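NikO protein (Streptomyces tendae, PDB 4FQD) is an enolpyruvyl transferase essential in nikkomycin biosynthesis, built on the beta/alpha inverse barrel of the EPSP synthase family. Local coordinates at residues 63-68 against 103-108; 213-218 against 241-246; 324-329 against 353-358; 332-337 against 360-365. The protein carries 4 engineered substitutions. All coordinates share one frame; numbering follows the deposited sequence.

Interaction 1 (63-68 against 103-108); sequences AVLGEI and GRIHGS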
loop_
_atom_site.group_PDB
_atom_site.type_symbol
_atom_site.label_atom_id
_atom_site.label_comp_id
_atom_site.label_asym_id
_atom_site.label_seq_id
_atom_site.Cartn_x
_atom_site.Cartn_y
_atom_site.Cartn_z
ATOM N N ALA A 63 10.272 -24.407 -25.519
ATOM C CA ALA A 63 10.549 -25.788 -25.892
ATOM C C ALA A 63 9.314 -26.671 -25.743
ATOM O O ALA A 63 8.975 -27.430 -26.649
ATOM C CB ALA A 63 11.702 -26.340 -25.065
ATOM N N VAL A 64 8.644 -26.561 -24.599
ATOM C CA VAL A 64 7.475 -27.389 -24.317
ATOM C C VAL A 64 6.308 -27.064 -25.248
ATOM O O VAL A 64 5.682 -27.969 -25.801
ATOM C CB VAL A 64 7.021 -27.252 -22.852
ATOM C CG1 VAL A 64 5.813 -28.138 -22.585
ATOM C CG2 VAL A 64 8.161 -27.607 -21.911
ATOM N N LEU A 65 6.026 -25.774 -25.420
ATOM C CA LEU A 65 4.965 -25.334 -26.324
ATOM C C LEU A 65 5.222 -25.821 -27.745
ATOM O O LEU A 65 4.295 -26.200 -28.460
ATOM C CB LEU A 65 4.833 -23.810 -26.312
ATOM C CG LEU A 65 4.148 -23.179 -25.098
ATOM C CD1 LEU A 65 4.199 -21.661 -25.187
ATOM C CD2 LEU A 65 2.711 -23.661 -24.981
ATOM N N GLY A 66 6.489 -25.809 -28.145
ATOM C CA GLY A 66 6.878 -26.297 -29.455
ATOM C C GLY A 66 6.631 -27.785 -29.592
ATOM O O GLY A 66 6.189 -28.258 -30.639
ATOM N N GLU A 67 6.914 -28.527 -28.526
ATOM C CA GLU A 67 6.704 -29.968 -28.520
ATOM C C GLU A 67 5.217 -30.304 -28.499
ATOM O O GLU A 67 4.780 -31.253 -29.146
ATOM C CB GLU A 67 7.415 -30.615 -27.328
ATOM C CG GLU A 67 8.934 -30.553 -27.403
ATOM C CD GLU A 67 9.603 -31.075 -26.146
ATOM O OE1 GLU A 67 8.883 -31.528 -25.232
ATOM O OE2 GLU A 67 10.849 -31.031 -26.070
ATOM N N ILE A 68 4.445 -29.517 -27.754
ATOM C CA ILE A 68 3.000 -29.711 -27.673
ATOM C C ILE A 68 2.348 -29.559 -29.047
ATOM O O ILE A 68 1.484 -30.351 -29.428
ATOM C CB ILE A 68 2.352 -28.727 -26.673
ATOM C CG1 ILE A 68 2.752 -29.084 -25.239
ATOM C CG2 ILE A 68 0.837 -28.736 -26.809
ATOM C CD1 ILE A 68 2.195 -28.138 -24.195
ATOM N N GLY A 103 1.801 -30.816 -18.449
ATOM C CA GLY A 103 1.978 -30.367 -17.080
ATOM C C GLY A 103 3.349 -29.787 -16.784
ATOM O O GLY A 103 3.601 -29.315 -15.675
ATOM N N ARG A 104 4.239 -29.823 -17.772
ATOM C CA ARG A 104 5.586 -29.287 -17.612
ATOM C C ARG A 104 5.578 -27.768 -17.463
ATOM O O ARG A 104 6.441 -27.198 -16.793
ATOM C CB ARG A 104 6.475 -29.689 -18.792
ATOM C CG ARG A 104 6.868 -31.156 -18.806
ATOM C CD ARG A 104 7.596 -31.526 -20.088
ATOM N NE ARG A 104 8.918 -30.912 -20.166
ATOM C CZ ARG A 104 10.041 -31.509 -19.777
ATOM N NH1 ARG A 104 10.003 -32.740 -19.286
ATOM N NH2 ARG A 104 11.201 -30.879 -19.882
ATOM N N ILE A 105 4.603 -27.117 -18.090
ATOM C CA ILE A 105 4.506 -25.663 -18.044
ATOM C C ILE A 105 3.118 -25.185 -17.628
ATOM O O ILE A 105 2.145 -25.937 -17.676
ATOM C CB ILE A 105 4.864 -25.024 -19.400
ATOM C CG1 ILE A 105 3.960 -25.578 -20.502
ATOM C CG2 ILE A 105 6.328 -25.264 -19.734
ATOM C CD1 ILE A 105 4.181 -24.932 -21.849
ATOM N N HIS A 106 3.042 -23.923 -17.221
ATOM C CA HIS A 106 1.785 -23.313 -16.812
ATOM C C HIS A 106 1.040 -22.747 -18.017
ATOM O O HIS A 106 -0.186 -22.641 -18.012
ATOM C CB HIS A 106 2.051 -22.207 -15.788
ATOM C CG HIS A 106 0.828 -21.440 -15.390
ATOM N ND1 HIS A 106 0.509 -20.215 -15.933
ATOM C CD2 HIS A 106 -0.150 -21.723 -14.498
ATOM C CE1 HIS A 106 -0.616 -19.777 -15.397
ATOM N NE2 HIS A 106 -1.036 -20.673 -14.521
ATOM N N GLY A 107 1.793 -22.394 -19.054
ATOM C CA GLY A 107 1.227 -21.768 -20.236
ATOM C C GLY A 107 0.322 -22.666 -21.061
ATOM O O GLY A 107 -0.415 -22.189 -21.924
ATOM N N SER A 108 0.376 -23.967 -20.796
ATOM C CA SER A 108 -0.444 -24.929 -21.524
ATOM C C SER A 108 -1.921 -24.781 -21.169
ATOM O O SER A 108 -2.795 -25.234 -21.908
ATOM C CB SER A 108 0.025 -26.356 -21.238
ATOM O OG SER A 108 -0.102 -26.668 -19.862
#

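Interaction 2 (213-218 against 241-246); sequences QHPYLK and ETWVIH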
loop_
_atom_site.group_PDB
_atom_site.type_symbol
_atom_site.label_atom_id
_atom_site.label_comp_id
_atom_site.label_asym_id
_atom_site.label_seq_id
_atom_site.Cartn_x
_atom_site.Cartn_y
_atom_site.Cartn_z
ATOM N N GLN A 213 -15.585 -6.584 -19.244
ATOM C CA GLN A 213 -15.556 -5.363 -18.449
ATOM C C GLN A 213 -14.391 -5.345 -17.468
ATOM O O GLN A 213 -14.106 -6.348 -16.819
ATOM C CB GLN A 213 -16.869 -5.208 -17.687
ATOM C CG GLN A 213 -17.314 -3.781 -17.568
ATOM C CD GLN A 213 -17.705 -3.194 -18.907
ATOM O OE1 GLN A 213 -17.444 -2.025 -19.181
ATOM N NE2 GLN A 213 -18.351 -4.001 -19.744
ATOM N N HIS A 214 -13.737 -4.189 -17.358
ATOM C CA HIS A 214 -12.575 -4.012 -16.484
ATOM C C HIS A 214 -11.492 -5.065 -16.716
ATOM O O HIS A 214 -11.204 -5.866 -15.827
ATOM C CB HIS A 214 -12.997 -4.022 -15.012
ATOM C CG HIS A 214 -14.087 -3.049 -14.684
ATOM N ND1 HIS A 214 -15.386 -3.438 -14.451
ATOM C CD2 HIS A 214 -14.066 -1.701 -14.551
ATOM C CE1 HIS A 214 -16.123 -2.374 -14.187
ATOM N NE2 HIS A 214 -15.347 -1.306 -14.243
ATOM N N PRO A 215 -10.880 -5.061 -17.909
ATOM C CA PRO A 215 -9.912 -6.107 -18.253
ATOM C C PRO A 215 -8.519 -5.853 -17.683
ATOM O O PRO A 215 -8.197 -4.732 -17.287
ATOM C CB PRO A 215 -9.867 -6.031 -19.778
ATOM C CG PRO A 215 -10.108 -4.590 -20.069
ATOM C CD PRO A 215 -11.059 -4.095 -19.007
ATOM N N TYR A 216 -7.710 -6.907 -17.641
ATOM C CA TYR A 216 -6.302 -6.804 -17.282
ATOM C C TYR A 216 -5.614 -5.989 -18.373
ATOM O O TYR A 216 -5.950 -6.125 -19.549
ATOM C CB TYR A 216 -5.703 -8.206 -17.186
ATOM C CG TYR A 216 -4.329 -8.279 -16.561
ATOM C CD1 TYR A 216 -4.148 -8.060 -15.201
ATOM C CD2 TYR A 216 -3.217 -8.601 -17.327
ATOM C CE1 TYR A 216 -2.892 -8.141 -14.626
ATOM C CE2 TYR A 216 -1.961 -8.687 -16.762
ATOM C CZ TYR A 216 -1.804 -8.454 -15.413
ATOM O OH TYR A 216 -0.551 -8.537 -14.853
ATOM N N LEU A 217 -4.658 -5.145 -17.993
ATOM C CA LEU A 217 -4.150 -4.126 -18.913
ATOM C C LEU A 217 -2.669 -4.225 -19.286
ATOM O O LEU A 217 -2.186 -3.445 -20.106
ATOM C CB LEU A 217 -4.447 -2.732 -18.358
ATOM C CG LEU A 217 -5.930 -2.400 -18.181
ATOM C CD1 LEU A 217 -6.098 -1.079 -17.449
ATOM C CD2 LEU A 217 -6.634 -2.367 -19.532
ATOM N N LYS A 218 -1.950 -5.168 -18.689
ATOM C CA LYS A 218 -0.531 -5.337 -18.990
ATOM C C LYS A 218 -0.341 -5.917 -20.394
ATOM O O LYS A 218 -1.261 -6.535 -20.932
ATOM C CB LYS A 218 0.127 -6.231 -17.936
ATOM C CG LYS A 218 0.059 -5.668 -16.525
ATOM C CD LYS A 218 0.686 -4.285 -16.458
ATOM C CE LYS A 218 0.669 -3.729 -15.044
ATOM N NZ LYS A 218 1.510 -4.533 -14.117
ATOM N N GLU A 241 -12.941 0.896 -20.079
ATOM C CA GLU A 241 -13.066 -0.352 -19.336
ATOM C C GLU A 241 -13.963 -1.357 -20.051
ATOM O O GLU A 241 -14.442 -2.312 -19.441
ATOM C CB GLU A 241 -13.613 -0.080 -17.930
ATOM C CG GLU A 241 -12.780 0.889 -17.102
ATOM C CD GLU A 241 -11.442 0.307 -16.683
ATOM O OE1 GLU A 241 -11.242 -0.915 -16.849
ATOM O OE2 GLU A 241 -10.588 1.072 -16.184
ATOM N N THR A 242 -14.187 -1.143 -21.343
ATOM C CA THR A 242 -15.079 -2.010 -22.106
ATOM C C THR A 242 -14.431 -2.549 -23.376
ATOM O O THR A 242 -14.100 -1.792 -24.287
ATOM C CB THR A 242 -16.385 -1.286 -22.485
ATOM O OG1 THR A 242 -17.056 -0.851 -21.296
ATOM C CG2 THR A 242 -17.299 -2.216 -23.270
ATOM N N TRP A 243 -14.259 -3.866 -23.427
ATOM C CA TRP A 243 -13.728 -4.528 -24.611
ATOM C C TRP A 243 -14.797 -5.402 -25.251
ATOM O O TRP A 243 -15.418 -6.229 -24.582
ATOM C CB TRP A 243 -12.499 -5.370 -24.261
ATOM C CG TRP A 243 -11.296 -4.557 -23.900
ATOM C CD1 TRP A 243 -11.224 -3.197 -23.803
ATOM C CD2 TRP A 243 -9.989 -5.047 -23.595
ATOM N NE1 TRP A 243 -9.954 -2.812 -23.453
ATOM C CE2 TRP A 243 -9.170 -3.937 -23.317
ATOM C CE3 TRP A 243 -9.422 -6.327 -23.524
ATOM C CZ2 TRP A 243 -7.828 -4.053 -22.978
ATOM C CZ3 TRP A 243 -8.087 -6.446 -23.186
ATOM C CH2 TRP A 243 -7.304 -5.317 -22.917
ATOM N N VAL A 244 -15.008 -5.214 -26.549
ATOM C CA VAL A 244 -16.033 -5.954 -27.274
ATOM C C VAL A 244 -15.415 -6.844 -28.347
ATOM O O VAL A 244 -14.716 -6.363 -29.239
ATOM C CB VAL A 244 -17.053 -5.002 -27.930
ATOM C CG1 VAL A 244 -18.057 -5.786 -28.758
ATOM C CG2 VAL A 244 -17.760 -4.168 -26.872
ATOM N N ILE A 245 -15.675 -8.144 -28.255
ATOM C CA ILE A 245 -15.176 -9.092 -29.242
ATOM C C ILE A 245 -16.302 -9.602 -30.131
ATOM O O ILE A 245 -17.122 -10.416 -29.705
ATOM C CB ILE A 245 -14.491 -10.307 -28.582
ATOM C CG1 ILE A 245 -13.420 -9.857 -27.587
ATOM C CG2 ILE A 245 -13.900 -11.226 -29.645
ATOM C CD1 ILE A 245 -13.861 -9.936 -26.142
ATOM N N HIS A 246 -16.341 -9.119 -31.367
ATOM C CA HIS A 246 -17.307 -9.612 -32.337
ATOM C C HIS A 246 -16.797 -10.923 -32.921
ATOM O O HIS A 246 -16.233 -10.954 -34.014
ATOM C CB HIS A 246 -17.542 -8.579 -33.436
ATOM C CG HIS A 246 -17.978 -7.243 -32.921
ATOM N ND1 HIS A 246 -19.244 -7.014 -32.426
ATOM C CD2 HIS A 246 -17.316 -6.067 -32.819
ATOM C CE1 HIS A 246 -19.343 -5.754 -32.044
ATOM N NE2 HIS A 246 -18.189 -5.157 -32.271
#

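Interaction 3 (324-329 against 353-358); sequences TKPLRP and YAEGPT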
loop_
_atom_site.group_PDB
_atom_site.type_symbol
_atom_site.label_atom_id
_atom_site.label_comp_id
_atom_site.label_asym_id
_atom_site.label_seq_id
_atom_site.Cartn_x
_atom_site.Cartn_y
_atom_site.Cartn_z
ATOM N N THR A 324 25.243 6.086 -6.196
ATOM C CA THR A 324 26.123 7.220 -5.949
ATOM C C THR A 324 25.899 7.709 -4.524
ATOM O O THR A 324 26.696 8.471 -3.978
ATOM C CB THR A 324 25.856 8.372 -6.933
ATOM O OG1 THR A 324 24.475 8.748 -6.867
ATOM C CG2 THR A 324 26.190 7.946 -8.353
ATOM N N LYS A 325 24.800 7.250 -3.934
ATOM C CA LYS A 325 24.431 7.591 -2.569
ATOM C C LYS A 325 23.324 6.637 -2.126
ATOM O O LYS A 325 22.716 5.973 -2.966
ATOM C CB LYS A 325 23.961 9.048 -2.493
ATOM C CG LYS A 325 22.708 9.350 -3.293
ATOM C CD LYS A 325 22.344 10.821 -3.186
ATOM C CE LYS A 325 21.008 11.111 -3.848
ATOM N NZ LYS A 325 21.012 10.767 -5.295
ATOM N N PRO A 326 23.074 6.542 -0.809
ATOM C CA PRO A 326 21.988 5.687 -0.315
ATOM C C PRO A 326 20.635 6.024 -0.942
ATOM O O PRO A 326 20.378 7.178 -1.285
ATOM C CB PRO A 326 21.962 5.994 1.183
ATOM C CG PRO A 326 23.367 6.356 1.502
ATOM C CD PRO A 326 23.881 7.092 0.297
ATOM N N LEU A 327 19.786 5.013 -1.094
ATOM C CA LEU A 327 18.469 5.201 -1.688
ATOM C C LEU A 327 17.451 5.687 -0.661
ATOM O O LEU A 327 17.749 5.783 0.530
ATOM C CB LEU A 327 17.982 3.901 -2.329
ATOM C CG LEU A 327 18.786 3.387 -3.524
ATOM C CD1 LEU A 327 18.212 2.075 -4.035
ATOM C CD2 LEU A 327 18.823 4.429 -4.633
ATOM N N ARG A 328 16.251 5.998 -1.136
ATOM C CA ARG A 328 15.158 6.401 -0.261
ATOM C C ARG A 328 14.127 5.284 -0.145
ATOM O O ARG A 328 13.823 4.611 -1.130
ATOM C CB ARG A 328 14.498 7.681 -0.776
ATOM C CG ARG A 328 15.259 8.952 -0.435
ATOM C CD ARG A 328 15.643 9.724 -1.684
ATOM N NE ARG A 328 14.503 9.925 -2.574
ATOM C CZ ARG A 328 14.567 10.573 -3.732
ATOM N NH1 ARG A 328 13.480 10.707 -4.481
ATOM N NH2 ARG A 328 15.717 11.088 -4.143
ATOM N N PRO A 329 13.590 5.080 1.066
ATOM C CA PRO A 329 12.607 4.020 1.309
ATOM C C PRO A 329 11.252 4.347 0.691
ATOM O O PRO A 329 10.920 5.518 0.505
ATOM C CB PRO A 329 12.498 3.995 2.834
ATOM C CG PRO A 329 12.828 5.384 3.249
ATOM C CD PRO A 329 13.881 5.854 2.286
ATOM N N TYR A 353 19.250 -1.075 0.630
ATOM C CA TYR A 353 20.243 -0.027 0.428
ATOM C C TYR A 353 19.637 1.354 0.649
ATOM O O TYR A 353 20.319 2.370 0.512
ATOM C CB TYR A 353 20.844 -0.125 -0.975
ATOM C CG TYR A 353 21.717 -1.341 -1.183
ATOM C CD1 TYR A 353 21.158 -2.589 -1.429
ATOM C CD2 TYR A 353 23.101 -1.240 -1.140
ATOM C CE1 TYR A 353 21.954 -3.703 -1.621
ATOM C CE2 TYR A 353 23.905 -2.348 -1.332
ATOM C CZ TYR A 353 23.326 -3.577 -1.573
ATOM O OH TYR A 353 24.122 -4.682 -1.764
ATOM N N ALA A 354 18.353 1.386 0.991
ATOM C CA ALA A 354 17.669 2.639 1.278
ATOM C C ALA A 354 17.793 2.987 2.755
ATOM O O ALA A 354 17.935 2.102 3.596
ATOM C CB ALA A 354 16.206 2.549 0.875
ATOM N N GLU A 355 17.744 4.277 3.068
ATOM C CA GLU A 355 17.833 4.725 4.454
ATOM C C GLU A 355 16.455 4.881 5.088
ATOM O O GLU A 355 15.860 5.958 5.056
ATOM C CB GLU A 355 18.625 6.030 4.554
ATOM C CG GLU A 355 20.116 5.848 4.335
ATOM C CD GLU A 355 20.909 7.107 4.621
ATOM O OE1 GLU A 355 20.298 8.195 4.694
ATOM O OE2 GLU A 355 22.145 7.007 4.777
ATOM N N GLY A 356 15.958 3.794 5.667
ATOM C CA GLY A 356 14.644 3.788 6.278
ATOM C C GLY A 356 13.895 2.504 5.983
ATOM O O GLY A 356 14.422 1.613 5.318
ATOM N N PRO A 357 12.655 2.402 6.482
ATOM C CA PRO A 357 11.828 1.206 6.309
ATOM C C PRO A 357 11.136 1.176 4.950
ATOM O O PRO A 357 10.505 2.157 4.560
ATOM C CB PRO A 357 10.768 1.345 7.414
ATOM C CG PRO A 357 11.170 2.552 8.233
ATOM C CD PRO A 357 11.995 3.401 7.335
ATOM N N THR A 358 11.259 0.058 4.242
ATOM C CA THR A 358 10.510 -0.147 3.008
ATOM C C THR A 358 9.366 -1.121 3.260
ATOM O O THR A 358 9.585 -2.244 3.710
ATOM C CB THR A 358 11.405 -0.685 1.875
ATOM O OG1 THR A 358 12.237 0.371 1.379
ATOM C CG2 THR A 358 10.553 -1.220 0.731
#

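Interaction 4 (332-337 against 360-365); sequences FTAMSR and IREAVW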
loop_
_atom_site.group_PDB
_atom_site.type_symbol
_atom_site.label_atom_id
_atom_site.label_comp_id
_atom_site.label_asym_id
_atom_site.label_seq_id
_atom_site.Cartn_x
_atom_site.Cartn_y
_atom_site.Cartn_z
ATOM N N PHE A 332 4.531 0.583 -0.847
ATOM C CA PHE A 332 3.684 0.358 -2.010
ATOM C C PHE A 332 2.986 -0.991 -1.944
ATOM O O PHE A 332 3.250 -1.802 -1.056
ATOM C CB PHE A 332 4.506 0.453 -3.298
ATOM C CG PHE A 332 5.527 -0.639 -3.448
ATOM C CD1 PHE A 332 6.784 -0.511 -2.883
ATOM C CD2 PHE A 332 5.230 -1.791 -4.159
ATOM C CE1 PHE A 332 7.726 -1.513 -3.019
ATOM C CE2 PHE A 332 6.166 -2.796 -4.297
ATOM C CZ PHE A 332 7.417 -2.657 -3.727
ATOM N N THR A 333 2.097 -1.224 -2.901
ATOM C CA THR A 333 1.358 -2.474 -2.967
ATOM C C THR A 333 1.469 -3.092 -4.354
ATOM O O THR A 333 1.088 -2.477 -5.349
ATOM C CB THR A 333 -0.129 -2.262 -2.631
ATOM O OG1 THR A 333 -0.253 -1.756 -1.295
ATOM C CG2 THR A 333 -0.890 -3.569 -2.743
ATOM N N ALA A 334 2.004 -4.305 -4.417
ATOM C CA ALA A 334 2.056 -5.042 -5.672
ATOM C C ALA A 334 0.648 -5.489 -6.050
ATOM O O ALA A 334 0.035 -6.291 -5.348
ATOM C CB ALA A 334 2.983 -6.239 -5.550
ATOM N N MET A 335 0.139 -4.962 -7.158
ATOM C CA MET A 335 -1.231 -5.243 -7.572
ATOM C C MET A 335 -1.344 -5.451 -9.080
ATOM O O MET A 335 -0.407 -5.175 -9.828
ATOM C CB MET A 335 -2.161 -4.116 -7.120
ATOM C CG MET A 335 -1.735 -2.743 -7.604
ATOM S SD MET A 335 -2.755 -1.412 -6.948
ATOM C CE MET A 335 -2.068 -0.006 -7.819
ATOM N N SER A 336 -2.503 -5.939 -9.513
ATOM C CA SER A 336 -2.738 -6.264 -10.915
ATOM C C SER A 336 -2.617 -5.044 -11.826
ATOM O O SER A 336 -2.014 -5.116 -12.897
ATOM C CB SER A 336 -4.112 -6.914 -11.087
ATOM O OG SER A 336 -4.216 -8.101 -10.319
ATOM N N ARG A 337 -3.193 -3.926 -11.398
ATOM C CA ARG A 337 -3.096 -2.687 -12.159
ATOM C C ARG A 337 -2.034 -1.766 -11.569
ATOM O O ARG A 337 -2.176 -0.544 -11.584
ATOM C CB ARG A 337 -4.449 -1.979 -12.222
ATOM C CG ARG A 337 -5.513 -2.765 -12.964
ATOM C CD ARG A 337 -6.680 -1.879 -13.348
ATOM N NE ARG A 337 -7.619 -2.574 -14.222
ATOM C CZ ARG A 337 -8.598 -1.975 -14.889
ATOM N NH1 ARG A 337 -8.767 -0.664 -14.785
ATOM N NH2 ARG A 337 -9.407 -2.686 -15.664
ATOM N N ILE A 360 6.348 -3.379 1.816
ATOM C CA ILE A 360 5.868 -4.036 0.608
ATOM C C ILE A 360 4.632 -4.882 0.892
ATOM O O ILE A 360 4.671 -5.796 1.717
ATOM C CB ILE A 360 6.957 -4.928 -0.016
ATOM C CG1 ILE A 360 8.192 -4.092 -0.365
ATOM C CG2 ILE A 360 6.418 -5.644 -1.245
ATOM C CD1 ILE A 360 9.332 -4.895 -0.950
ATOM N N ARG A 361 3.535 -4.571 0.210
ATOM C CA ARG A 361 2.300 -5.324 0.380
ATOM C C ARG A 361 1.952 -6.118 -0.873
ATOM O O ARG A 361 1.930 -5.577 -1.979
ATOM C CB ARG A 361 1.142 -4.394 0.740
ATOM C CG ARG A 361 -0.092 -5.125 1.235
ATOM C CD ARG A 361 -1.219 -4.158 1.527
ATOM N NE ARG A 361 -2.084 -4.643 2.597
ATOM C CZ ARG A 361 -1.964 -4.286 3.871
ATOM N NH1 ARG A 361 -1.018 -3.434 4.235
ATOM N NH2 ARG A 361 -2.793 -4.777 4.781
ATOM N N GLU A 362 1.678 -7.404 -0.686
ATOM C CA GLU A 362 1.315 -8.285 -1.786
ATOM C C GLU A 362 -0.200 -8.380 -1.929
ATOM O O GLU A 362 -0.894 -8.783 -0.996
ATOM C CB GLU A 362 1.906 -9.677 -1.558
ATOM C CG GLU A 362 1.444 -10.713 -2.559
ATOM C CD GLU A 362 1.950 -10.437 -3.958
ATOM O OE1 GLU A 362 3.181 -10.328 -4.135
ATOM O OE2 GLU A 362 1.114 -10.324 -4.879
ATOM N N ALA A 363 -0.711 -8.011 -3.100
ATOM C CA ALA A 363 -2.152 -8.027 -3.336
ATOM C C ALA A 363 -2.535 -8.869 -4.549
ATOM O O ALA A 363 -3.612 -8.694 -5.119
ATOM C CB ALA A 363 -2.681 -6.609 -3.484
ATOM N N VAL A 364 -1.650 -9.779 -4.943
ATOM C CA VAL A 364 -1.933 -10.696 -6.043
ATOM C C VAL A 364 -1.676 -12.141 -5.623
ATOM O O VAL A 364 -2.613 -12.915 -5.432
ATOM C CB VAL A 364 -1.092 -10.373 -7.297
ATOM C CG1 VAL A 364 -1.409 -11.353 -8.417
ATOM C CG2 VAL A 364 -1.340 -8.944 -7.753
ATOM N N TRP A 365 -0.403 -12.495 -5.476
ATOM C CA TRP A 365 -0.030 -13.855 -5.102
ATOM C C TRP A 365 0.359 -13.964 -3.635
ATOM O O TRP A 365 1.515 -13.748 -3.269
ATOM C CB TRP A 365 1.105 -14.375 -5.986
ATOM C CG TRP A 365 0.686 -14.623 -7.396
ATOM C CD1 TRP A 365 1.072 -13.923 -8.502
ATOM C CD2 TRP A 365 -0.215 -15.636 -7.858
ATOM N NE1 TRP A 365 0.474 -14.443 -9.624
ATOM C CE2 TRP A 365 -0.322 -15.495 -9.255
ATOM C CE3 TRP A 365 -0.938 -16.652 -7.224
ATOM C CZ2 TRP A 365 -1.124 -16.330 -10.031
ATOM C CZ3 TRP A 365 -1.733 -17.481 -7.996
ATOM C CH2 TRP A 365 -1.820 -17.315 -9.384
#

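Interaction 1 (63-68 against 103-108)
Val64, Leu65 and Ile68, on helix 60-71, meet Ile105 and Ser108 in the connection between helices 99-102 and 112-118, a buried helix-against-loop contact inside the beta/alpha inverse barrel. Ile105 provides most of the loop's side of it. Its CG1 sits between the backbone N and the carbonyl carbon (chi1 57°), while CG2 lies anti to the carbonyl carbon, and both branches of the fork are put to use. Ile105 CG2 rests 3.7 Å from Val64 CG2, and Ile105 CD1 lies 3.7 Å from Val64 CG1, the two side chains reaching toward each other tip to tip. Leu65 instead crosses Ile105 at about a right angle, its CD2 3.7 Å from the same Ile105 CD1. An alanine in place of Ile105 would probably leave a gap in front of Val64 and Leu65, where CG1, CG2 and CD1 had filled the space between helix and loop. One turn further along the helix, Ile68 CD1 packs 4.1 Å from Ser108 CB; the hydroxyl of Ser108 is engaged by the carbonyl of Val102. On the exposed side, Val64 CG2 touches the edge of the Arg104 guanidinium in its plane, 3.8 Å from NE. Leu101 also touches Val64 and Ile68, and the apolar seam thereby extends to helix 99-102. A helix buried against a loop in this way fits the inverse barrel, whose helices lie inside the sheets.

Interaction 2 (213-218 against 241-246)
Pro215 laid on the indole of Trp243, with His214 and Glu241 joined beside it, makes this a partly buried sheet-to-loop contact where strand 209-213 gives way to the loop before helix 219-231. Pro215 CG stands over one face of Trp243, 3.6 Å from the centroid of the six-membered ring and 17° off its normal, a CH-pi contact. Pro215 CB covers the neighbouring part of the ring, 3.8 Å from Trp243 CE3, and Leu217 CD2 adds a looser touch 4.0 Å from Trp243 CZ2. Strands 209-213 and 242-248 are the antiparallel middle pair of a four-stranded mixed sheet, one of the sheets that wrap the helices of the inverse barrel; Trp243 meets those helices through Leu200, Val221 and Val225. The pairing includes Gln213 and Thr242, a non-hydrogen-bonded pair, and His214 N bonds Glu241 O at 2.9 Å. The Glu241 chain bends at chi2 (-70°), which swings CD round beside His214. Its OE1 approaches to 3.4 Å from His214 CA and 3.7 Å from His214 CD2, the two side chains crossing at about a right angle with imidazole and carboxylate planes 34° apart. The same Glu241 OE1 forms a salt bridge with Arg337, and His214 ND1 hydrogen-bonds Asp176.

Interaction 3 (324-329 against 353-358)
Pro329 and Ala354 both point into the contact, as does Pro326, while Leu327 lies between the two prolines with its CB pointing neither at nor away from the other segment. Leu327 CB comes 3.9 Å from Ala354 CB, and that methyl also lies against the backbone joining Arg328 to Pro329. The two backbones are held by a single bridge: Leu327 N donates to Tyr353 O at 3.1 Å, and Glu355 N donates to Leu327 O at 3.0 Å, approaching from 38° out of the carbonyl plane. The contact lies where the two strands of a beta-alpha-beta unit begin, residues 324-329 leading toward strand 331-334 and residues 353-358 carrying the chain from helix 344-351 into strand 356-362. At the exposed end Pro326 and Glu355 cross obliquely; extended beyond CG, the glutamate brings OE2 3.6 Å from Pro326 CG. Pro329 abuts the opposing backbone through its ring carbons, with CD 3.4 Å from Glu355 O and CB 3.2 Å from Pro357 O. Gly356 passes close to CG of that ring, where a beta carbon would run into Pro329 CG and, at these backbone angles, into the preceding carbonyl oxygen as well. Thr358 OG1 lies 3.7 Å from Pro329 CA.

Interaction 4 (332-337 against 360-365)
Ile360 lies beside Phe332 on neighbouring parallel strands, the two side chains pointing the same way toward helix 344-351. From CB, which stands back from the ring, Ile360 divides: CG1, placed beside the ring by lying anti to the carbonyl carbon (chi1 -59°), is 3.7 Å from Phe332 CE1 and equally near CZ, CG2 comes 4.0 Å from Phe332 CZ, and at the tip CD1 is also 4.0 Å from Phe332 CZ. An alanine in place of Ile360 would probably leave a gap beside CE1 and CZ of Phe332 and let that ring turn more freely. Thr333 and Arg361 run side by side on the other face, Thr333 OG1 3.6 Å from Arg361 CB, and there the second subunit packs, bringing its own Thr333 and Arg361 close. The backbones of this beta-alpha-beta unit are joined by Arg361 N to Phe332 O, Ala334 N to Arg361 O and Ala363 N to Ala334 O. Glu362 OE2 receives Val364 N at 2.8 Å through its anti lone pair and Trp365 N at 2.7 Å from above the carboxylate plane, while OE1 is taken by Gln344 and Ser341. With four donors gripping it, this buried carboxylate is probably well compensated and restrained in rotation.

Followed from the N terminus, interaction 1 closes first, bringing residues 103-108 back onto helix 60-71 across 34 intervening residues. Interaction 2 follows in series, its loop enclosing helix 219-231 and strand 235-239. Interactions 3 and 4 cross, since their segments alternate along the chain; both span the crossover through helix 344-351 and join strand 331-334, or its lead-in, to strand 356-362, interaction 3 at the start of the pair and interaction 4 at its end. Interaction 1 is remote from interaction 3, their centres about 41 Å apart. Interactions 2 and 4 touch through the Glu241-Arg337 salt bridge, which ties the sheet of strands 209-213 and 242-248 to the chain leaving strand 331-334.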